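Local coordinates for envelopment polyprotein (PDB 7A56) that probably drives fusion of the viral envelope with host membranes as a class II fusion glycoprotein, captured here in its trimeric postfusion form, at residues Q55-T60 / A349-A354; I102-R107 / I336-M341. All coordinates share one frame; numbering follows the deposited sequence.

Interaction 1: residues Q55-T60 / A349-A354; sequences QYKTMT and AYSTQA
The backbone of Gln55 rides over Ser351, whose CB comes within 3.5 Å of Gln55 C, and from there the two pieces of chain run nearly antiparallel. Direct contact is by van der Waals packing; the one direct contact with hydrogen-bond-like character is a CA-H...O approach of Gln55 CA to Thr352 O, 3.6 Å, while four waters carry the polar links.

Lys57 gives the apolar part. Its CG, anti to the backbone N (chi1 177°), meets Ala349 CB at 3.7 Å, and CD lies beside Tyr350 CA. The chain then bends at chi3 and chi4, and its NZ is linked to Ala349 O through a water. A lysine suits this edge because its methylenes cover the neighbour while its ammonium stays hydrated. The methyl of Ala349 fits between Lys57 CG and Thr60 CG2, the latter 3.8 Å from Ala349 CB, a place that suits a small residue.

Three more waters bridge the chains. One donates to Gln55 O and lies 2.7 Å from Ser351 OG. Another accepts from both Gln55 NE2 and Ala354 N, satisfying a backbone N-H. The last donates to Thr60 OG1 and accepts from Ala349 N at 2.9 Å. The amide of Gln55 spans the contact's end, NE2 lying 3.6 Å from Ala354 CB, while its OE1 is held by the backbone N of Ser386.

Tyr56 and Thr58 turn the other way, to Gln231 and Asp229 of the second subunit, so this loop also takes part in trimer contacts. Thr60 is further held by Asn62. The loop 55-60 packs on strand 70-80, whereas Tyr350 continues the pairing of strand 346-350 with strand 86-92, just before the chain leaves for strand 356-365, probably as the linker to the C-terminal domains.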
ATOM      1  N   GLN A  55      -0.850 -30.558  -3.719  1.00 26.21           N
ATOM      2  CA  GLN A  55      -1.276 -30.380  -2.331  1.00 25.90           C
ATOM      3  C   GLN A  55      -2.688 -29.841  -2.202  1.00 27.52           C
ATOM      4  O   GLN A  55      -3.246 -29.877  -1.098  1.00 30.56           O
ATOM      5  CB  GLN A  55      -0.352 -29.348  -1.615  1.00 23.93           C
ATOM      6  CG  GLN A  55       1.062 -29.863  -1.347  1.00 25.31           C
ATOM      7  CD  GLN A  55       1.980 -28.719  -1.060  1.00 28.10           C
ATOM      8  OE1 GLN A  55       2.251 -27.918  -1.957  1.00 28.56           O
ATOM      9  NE2 GLN A  55       2.425 -28.575   0.199  1.00 29.26           N
ATOM     10  N   TYR A  56      -3.217 -29.221  -3.259  1.00 24.32           N
ATOM     11  CA  TYR A  56      -4.439 -28.437  -3.171  1.00 25.10           C
ATOM     12  C   TYR A  56      -5.631 -29.212  -3.760  1.00 25.36           C
ATOM     13  O   TYR A  56      -5.548 -29.772  -4.861  1.00 25.75           O
ATOM     14  CB  TYR A  56      -4.248 -27.098  -3.888  1.00 25.80           C
ATOM     15  CG  TYR A  56      -5.378 -26.108  -3.662  1.00 23.24           C
ATOM     16  CD1 TYR A  56      -5.402 -25.293  -2.510  1.00 21.84           C
ATOM     17  CD2 TYR A  56      -6.462 -26.053  -4.541  1.00 23.99           C
ATOM     18  CE1 TYR A  56      -6.438 -24.409  -2.285  1.00 22.61           C
ATOM     19  CE2 TYR A  56      -7.532 -25.151  -4.334  1.00 23.06           C
ATOM     20  CZ  TYR A  56      -7.512 -24.338  -3.214  1.00 23.72           C
ATOM     21  OH  TYR A  56      -8.521 -23.452  -2.983  1.00 24.04           O
ATOM     22  N   LYS A  57      -6.724 -29.262  -3.001  1.00 24.25           N
ATOM     23  CA  LYS A  57      -8.000 -29.776  -3.481  1.00 26.21           C
ATOM     24  C   LYS A  57      -9.135 -28.934  -2.908  1.00 26.30           C
ATOM     25  O   LYS A  57      -9.172 -28.704  -1.687  1.00 26.95           O
ATOM     26  CB  LYS A  57      -8.179 -31.238  -3.048  1.00 30.88           C
ATOM     27  CG  LYS A  57      -9.499 -31.791  -3.455  1.00 36.11           C
ATOM     28  CD  LYS A  57      -9.504 -33.265  -3.145  1.00 45.04           C
ATOM     29  CE  LYS A  57     -10.338 -33.551  -1.946  1.00 56.20           C
ATOM     30  NZ  LYS A  57     -11.612 -34.172  -2.410  1.00 55.90           N
ATOM     31  N   THR A  58     -10.056 -28.485  -3.764  1.00 25.40           N
ATOM     32  CA  THR A  58     -11.261 -27.811  -3.273  1.00 25.59           C
ATOM     33  C   THR A  58     -12.475 -28.355  -4.021  1.00 24.53           C
ATOM     34  O   THR A  58     -12.413 -29.406  -4.659  1.00 25.29           O
ATOM     35  CB  THR A  58     -11.144 -26.280  -3.394  1.00 27.16           C
ATOM     36  OG1 THR A  58     -12.245 -25.684  -2.697  1.00 27.99           O
ATOM     37  CG2 THR A  58     -11.132 -25.801  -4.880  1.00 25.50           C
ATOM     38  N   MET A  59     -13.605 -27.659  -3.933  1.00 24.73           N
ATOM     39  CA  MET A  59     -14.804 -28.220  -4.543  1.00 28.65           C
ATOM     40  C   MET A  59     -14.691 -28.115  -6.053  1.00 27.11           C
ATOM     41  O   MET A  59     -13.916 -27.325  -6.581  1.00 23.36           O
ATOM     42  CB  MET A  59     -16.047 -27.502  -4.016  1.00 33.26           C
ATOM     43  CG  MET A  59     -16.391 -26.225  -4.706  1.00 38.21           C
ATOM     44  SD  MET A  59     -15.779 -24.676  -4.108  1.00 45.24           S
ATOM     45  CE  MET A  59     -15.586 -24.798  -2.330  1.00 42.43           C
ATOM     46  N   THR A  60     -15.401 -28.986  -6.746  1.00 27.12           N
ATOM     47  CA  THR A  60     -15.382 -29.049  -8.204  1.00 28.65           C
ATOM     48  C   THR A  60     -16.812 -29.005  -8.709  1.00 28.90           C
ATOM     49  O   THR A  60     -17.755 -29.336  -7.981  1.00 31.02           O
ATOM     50  CB  THR A  60     -14.701 -30.312  -8.728  1.00 29.91           C
ATOM     51  OG1 THR A  60     -15.450 -31.494  -8.313  1.00 28.11           O
ATOM     52  CG2 THR A  60     -13.251 -30.353  -8.214  1.00 28.47           C
ATOM     53  N   ALA A 349     -11.290 -34.524  -8.180  1.00 29.91           N
ATOM     54  CA  ALA A 349     -10.102 -33.871  -7.626  1.00 28.87           C
ATOM     55  C   ALA A 349      -9.384 -34.791  -6.645  1.00 32.63           C
ATOM     56  O   ALA A 349      -9.999 -35.656  -6.003  1.00 34.22           O
ATOM     57  CB  ALA A 349     -10.511 -32.574  -6.924  1.00 26.81           C
ATOM     58  N   TYR A 350      -8.074 -34.569  -6.488  1.00 30.86           N
ATOM     59  CA  TYR A 350      -7.315 -35.264  -5.457  1.00 29.48           C
ATOM     60  C   TYR A 350      -6.120 -34.404  -5.054  1.00 30.97           C
ATOM     61  O   TYR A 350      -5.736 -33.447  -5.755  1.00 28.20           O
ATOM     62  CB  TYR A 350      -6.839 -36.669  -5.904  1.00 33.70           C
ATOM     63  CG  TYR A 350      -5.711 -36.615  -6.903  1.00 31.76           C
ATOM     64  CD1 TYR A 350      -5.992 -36.537  -8.313  1.00 28.80           C
ATOM     65  CD2 TYR A 350      -4.376 -36.611  -6.466  1.00 32.98           C
ATOM     66  CE1 TYR A 350      -4.952 -36.452  -9.230  1.00 30.43           C
ATOM     67  CE2 TYR A 350      -3.336 -36.519  -7.348  1.00 33.08           C
ATOM     68  CZ  TYR A 350      -3.615 -36.420  -8.722  1.00 32.70           C
ATOM     69  OH  TYR A 350      -2.553 -36.315  -9.581  1.00 33.78           O
ATOM     70  N   SER A 351      -5.559 -34.744  -3.891  1.00 32.07           N
ATOM     71  CA  SER A 351      -4.353 -34.081  -3.394  1.00 32.69           C
ATOM     72  C   SER A 351      -3.688 -35.019  -2.398  1.00 34.61           C
ATOM     73  O   SER A 351      -4.253 -36.048  -2.008  1.00 35.68           O
ATOM     74  CB  SER A 351      -4.665 -32.738  -2.742  1.00 31.65           C
ATOM     75  OG  SER A 351      -5.359 -32.966  -1.535  1.00 33.27           O
ATOM     76  N   THR A 352      -2.481 -34.645  -1.989  1.00 30.21           N
ATOM     77  CA  THR A 352      -1.672 -35.440  -1.092  1.00 36.03           C
ATOM     78  C   THR A 352      -0.871 -34.466  -0.274  1.00 35.10           C
ATOM     79  O   THR A 352      -0.391 -33.469  -0.812  1.00 31.69           O
ATOM     80  CB  THR A 352      -0.731 -36.350  -1.871  1.00 39.46           C
ATOM     81  OG1 THR A 352      -1.526 -37.182  -2.710  1.00 37.82           O
ATOM     82  CG2 THR A 352       0.122 -37.179  -0.943  1.00 42.57           C
ATOM     83  N   GLN A 353      -0.743 -34.724   1.016  1.00 39.01           N
ATOM     84  CA  GLN A 353       0.118 -33.834   1.786  1.00 44.75           C
ATOM     85  C   GLN A 353       1.581 -34.051   1.423  1.00 39.51           C
ATOM     86  O   GLN A 353       2.041 -35.191   1.313  1.00 38.84           O
ATOM     87  CB  GLN A 353      -0.088 -34.057   3.271  1.00 56.68           C
ATOM     88  CG  GLN A 353      -1.136 -33.138   3.816  1.00 65.23           C
ATOM     89  CD  GLN A 353      -0.732 -32.548   5.147  1.00 76.82           C
ATOM     90  OE1 GLN A 353       0.339 -32.872   5.699  1.00 78.82           O
ATOM     91  NE2 GLN A 353      -1.584 -31.664   5.675  1.00 76.81           N
ATOM     92  N   ALA A 354       2.319 -32.946   1.266  1.00 38.14           N
ATOM     93  CA  ALA A 354       3.744 -33.053   0.966  1.00 37.48           C
ATOM     94  C   ALA A 354       4.520 -33.674   2.141  1.00 40.51           C
ATOM     95  O   ALA A 354       4.145 -33.542   3.301  1.00 41.29           O
ATOM     96  CB  ALA A 354       4.304 -31.663   0.620  1.00 34.02           C
TER
HETATM   97  O   HOH W   1       0.863 -30.363   2.144  1.00 33.53           O
HETATM   98  O   HOH W   2      -5.610 -30.812   0.040  1.00 36.21           O
HETATM   99  O   HOH W   3     -12.516 -35.905  -4.652  1.00 61.39           O
HETATM  100  O   HOH W   4     -14.022 -33.917  -7.414  1.00 39.23           O

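Interaction 2: residues I102-R107 / I336-M341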
ATOM      1  N   ILE A 102      -4.395 -35.301 -14.556  1.00 28.71           N
ATOM      2  CA  ILE A 102      -4.003 -33.979 -15.038  1.00 29.46           C
ATOM      3  C   ILE A 102      -3.791 -33.132 -13.801  1.00 29.38           C
ATOM      4  O   ILE A 102      -4.681 -33.058 -12.943  1.00 28.71           O
ATOM      5  CB  ILE A 102      -5.085 -33.365 -15.944  1.00 29.13           C
ATOM      6  CG1 ILE A 102      -5.300 -34.228 -17.211  1.00 34.73           C
ATOM      7  CG2 ILE A 102      -4.755 -31.950 -16.332  1.00 31.54           C
ATOM      8  CD1 ILE A 102      -6.419 -33.716 -18.133  1.00 35.81           C
ATOM      9  N   ILE A 103      -2.643 -32.468 -13.724  1.00 27.82           N
ATOM     10  CA  ILE A 103      -2.306 -31.589 -12.603  1.00 24.89           C
ATOM     11  C   ILE A 103      -2.307 -30.158 -13.122  1.00 24.76           C
ATOM     12  O   ILE A 103      -1.749 -29.885 -14.194  1.00 25.48           O
ATOM     13  CB  ILE A 103      -0.952 -32.005 -12.006  1.00 25.47           C
ATOM     14  CG1 ILE A 103      -1.109 -33.357 -11.269  1.00 26.30           C
ATOM     15  CG2 ILE A 103      -0.335 -30.933 -11.051  1.00 24.53           C
ATOM     16  CD1 ILE A 103       0.262 -34.046 -11.026  1.00 31.76           C
ATOM     17  N   ILE A 104      -3.003 -29.263 -12.423  1.00 23.50           N
ATOM     18  CA  ILE A 104      -2.926 -27.833 -12.709  1.00 22.37           C
ATOM     19  C   ILE A 104      -1.871 -27.220 -11.779  1.00 24.46           C
ATOM     20  O   ILE A 104      -2.023 -27.247 -10.547  1.00 23.73           O
ATOM     21  CB  ILE A 104      -4.286 -27.145 -12.513  1.00 21.88           C
ATOM     22  CG1 ILE A 104      -5.426 -27.870 -13.271  1.00 23.69           C
ATOM     23  CG2 ILE A 104      -4.189 -25.606 -12.778  1.00 21.75           C
ATOM     24  CD1 ILE A 104      -5.206 -27.860 -14.810  1.00 25.40           C
ATOM     25  N   TYR A 105      -0.782 -26.691 -12.353  1.00 21.69           N
ATOM     26  CA  TYR A 105       0.417 -26.407 -11.543  1.00 22.88           C
ATOM     27  C   TYR A 105       0.769 -24.933 -11.723  1.00 22.68           C
ATOM     28  O   TYR A 105       1.006 -24.495 -12.855  1.00 21.74           O
ATOM     29  CB  TYR A 105       1.543 -27.369 -11.968  1.00 26.39           C
ATOM     30  CG  TYR A 105       2.970 -26.951 -11.607  1.00 29.51           C
ATOM     31  CD1 TYR A 105       3.260 -26.376 -10.389  1.00 25.91           C
ATOM     32  CD2 TYR A 105       4.006 -27.173 -12.486  1.00 29.59           C
ATOM     33  CE1 TYR A 105       4.597 -25.972 -10.064  1.00 29.33           C
ATOM     34  CE2 TYR A 105       5.324 -26.801 -12.193  1.00 29.92           C
ATOM     35  CZ  TYR A 105       5.603 -26.212 -10.988  1.00 31.39           C
ATOM     36  OH  TYR A 105       6.886 -25.883 -10.752  1.00 33.93           O
ATOM     37  N   VAL A 106       0.811 -24.172 -10.622  1.00 20.97           N
ATOM     38  CA  VAL A 106       1.164 -22.727 -10.688  1.00 22.04           C
ATOM     39  C   VAL A 106       2.692 -22.654 -10.600  1.00 25.48           C
ATOM     40  O   VAL A 106       3.299 -22.685  -9.529  1.00 26.38           O
ATOM     41  CB  VAL A 106       0.449 -21.915  -9.620  1.00 21.72           C
ATOM     42  CG1 VAL A 106       0.723 -20.362  -9.788  1.00 23.98           C
ATOM     43  CG2 VAL A 106      -1.053 -22.187  -9.662  1.00 21.48           C
ATOM     44  N   ARG A 107       3.340 -22.621 -11.758  1.00 22.91           N
ATOM     45  CA  ARG A 107       4.773 -22.826 -11.771  1.00 21.99           C
ATOM     46  C   ARG A 107       5.533 -21.597 -11.267  1.00 24.41           C
ATOM     47  O   ARG A 107       6.566 -21.747 -10.635  1.00 23.60           O
ATOM     48  CB  ARG A 107       5.253 -23.190 -13.167  1.00 23.57           C
ATOM     49  CG  ARG A 107       6.785 -23.420 -13.198  1.00 26.46           C
ATOM     50  CD  ARG A 107       7.239 -24.230 -14.359  1.00 31.68           C
ATOM     51  NE  ARG A 107       8.687 -24.137 -14.496  1.00 35.49           N
ATOM     52  CZ  ARG A 107       9.587 -24.864 -13.841  1.00 37.74           C
ATOM     53  NH1 ARG A 107       9.220 -25.805 -12.946  1.00 36.48           N
ATOM     54  NH2 ARG A 107      10.886 -24.633 -14.103  1.00 33.71           N
ATOM     55  N   ILE A 336      -6.610 -18.846 -10.172  1.00 24.15           N
ATOM     56  CA  ILE A 336      -6.611 -19.488 -11.484  1.00 20.78           C
ATOM     57  C   ILE A 336      -7.866 -20.359 -11.606  1.00 23.46           C
ATOM     58  O   ILE A 336      -8.036 -21.330 -10.852  1.00 21.31           O
ATOM     59  CB  ILE A 336      -5.335 -20.341 -11.718  1.00 22.10           C
ATOM     60  CG1 ILE A 336      -4.025 -19.535 -11.461  1.00 26.03           C
ATOM     61  CG2 ILE A 336      -5.317 -20.979 -13.173  1.00 23.79           C
ATOM     62  CD1 ILE A 336      -3.888 -18.332 -12.308  1.00 27.11           C
ATOM     63  N   ASN A 337      -8.762 -20.005 -12.537  1.00 21.20           N
ATOM     64  CA  ASN A 337      -9.900 -20.865 -12.873  1.00 20.72           C
ATOM     65  C   ASN A 337      -9.505 -21.804 -13.993  1.00 22.71           C
ATOM     66  O   ASN A 337      -8.704 -21.433 -14.861  1.00 23.84           O
ATOM     67  CB  ASN A 337     -11.093 -19.991 -13.277  1.00 23.96           C
ATOM     68  CG  ASN A 337     -11.533 -19.106 -12.161  1.00 25.85           C
ATOM     69  OD1 ASN A 337     -12.014 -19.595 -11.154  1.00 25.38           O
ATOM     70  ND2 ASN A 337     -11.336 -17.798 -12.293  1.00 22.12           N
ATOM     71  N   TYR A 338     -10.077 -23.029 -13.990  1.00 22.09           N
ATOM     72  CA  TYR A 338      -9.767 -23.932 -15.080  1.00 19.45           C
ATOM     73  C   TYR A 338     -10.952 -24.868 -15.325  1.00 21.15           C
ATOM     74  O   TYR A 338     -11.707 -25.198 -14.407  1.00 19.57           O
ATOM     75  CB  TYR A 338      -8.519 -24.787 -14.809  1.00 21.10           C
ATOM     76  CG  TYR A 338      -8.523 -25.589 -13.485  1.00 21.81           C
ATOM     77  CD1 TYR A 338      -9.053 -26.877 -13.446  1.00 22.36           C
ATOM     78  CD2 TYR A 338      -7.984 -25.067 -12.308  1.00 19.83           C
ATOM     79  CE1 TYR A 338      -9.045 -27.636 -12.289  1.00 23.36           C
ATOM     80  CE2 TYR A 338      -7.945 -25.823 -11.104  1.00 20.82           C
ATOM     81  CZ  TYR A 338      -8.515 -27.140 -11.128  1.00 24.35           C
ATOM     82  OH  TYR A 338      -8.490 -27.941  -9.996  1.00 26.68           O
ATOM     83  N   LYS A 339     -11.060 -25.293 -16.575  1.00 22.19           N
ATOM     84  CA  LYS A 339     -12.099 -26.214 -17.023  1.00 21.66           C
ATOM     85  C   LYS A 339     -11.479 -27.217 -17.978  1.00 23.18           C
ATOM     86  O   LYS A 339     -10.731 -26.848 -18.901  1.00 24.99           O
ATOM     87  CB  LYS A 339     -13.256 -25.425 -17.676  1.00 21.76           C
ATOM     88  CG  LYS A 339     -14.496 -26.334 -18.135  1.00 20.98           C
ATOM     89  CD  LYS A 339     -15.382 -25.530 -19.061  1.00 20.35           C
ATOM     90  CE  LYS A 339     -16.654 -26.423 -19.547  1.00 22.94           C
ATOM     91  NZ  LYS A 339     -17.569 -25.558 -20.362  1.00 25.29           N
ATOM     92  N   ILE A 340     -11.806 -28.500 -17.752  1.00 25.30           N
ATOM     93  CA  ILE A 340     -11.267 -29.626 -18.518  1.00 24.35           C
ATOM     94  C   ILE A 340     -12.457 -30.423 -19.062  1.00 23.01           C
ATOM     95  O   ILE A 340     -13.384 -30.739 -18.303  1.00 24.78           O
ATOM     96  CB  ILE A 340     -10.389 -30.537 -17.635  1.00 21.83           C
ATOM     97  CG1 ILE A 340      -9.139 -29.788 -17.115  1.00 21.83           C
ATOM     98  CG2 ILE A 340     -10.017 -31.853 -18.379  1.00 23.07           C
ATOM     99  CD1 ILE A 340      -8.662 -30.412 -15.776  1.00 27.86           C
ATOM    100  N   MET A 341     -12.471 -30.631 -20.382  1.00 21.60           N
ATOM    101  CA  MET A 341     -13.553 -31.336 -21.111  1.00 23.81           C
ATOM    102  C   MET A 341     -12.911 -32.262 -22.132  1.00 25.88           C
ATOM    103  O   MET A 341     -12.538 -31.812 -23.227  1.00 28.45           O
ATOM    104  CB  MET A 341     -14.453 -30.310 -21.789  1.00 29.05           C
ATOM    105  CG  MET A 341     -15.708 -30.918 -22.542  1.00 38.79           C
ATOM    106  SD  MET A 341     -16.933 -29.584 -22.625  1.00 46.99           S
ATOM    107  CE  MET A 341     -18.460 -30.537 -22.550  1.00 50.38           C
TER
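Ile104 and Tyr338 meet between two sheets, while on the other face of strand 335-343 the ammonium of Lys339 is gripped twice: it bonds to Thr60 O of the third subunit and makes a cation-pi contact with Tyr74. The atoms that meet between the sheets are carbons. Ile104 CG1, anti to the carbonyl carbon (chi1 -51°), stands 3.6 Å from the Tyr338 ring centroid and only 4° off the ring normal, a CH-pi contact over the middle of the face. CG2, anti to the backbone N, lies over the same face, displaced to the CD2-CE2 side, 3.9 Å from Tyr338 CD2.

Around this pair the packing is looser. Ile102 CD1 reaches Ile340 CG2 at 4.1 Å, their side chains passing one another, and Val106 CG2 lies 4.4 Å from Ile336 CG1. Short, stiff beta-branched residues suit such strands; Leu228 and Ile204 extend the layer.

The strand axes pass 9.8 Å apart at 158°, as in a beta sandwich, consistent with the central domain of class II fusion proteins. The sheets thus cohere here by apolar packing, while backbone hydrogen bonds act within each sheet and Lys339 and Asn337 bond on the other face.

In the fold
Interaction 2 lies in the buried core between sheets, interaction 1 in a partly buried region nearer solvent, and their chemistry follows: branched aliphatics and a ring face in one, water bridges with alanine methyls and the methylenes of a lysine in the other. They are neighbours, about 12 Å between centres, and touch where Tyr350 OH packs on Ile103 CG1. One short connection carries the chain from strand 335-343, in the five-strand sheet, to strand 346-350, paired with 86-92, and along the sequence interaction 2 is nested within the loop closed by interaction 1. The loop of interaction 1 and the strand of interaction 2 also meet across the trimer.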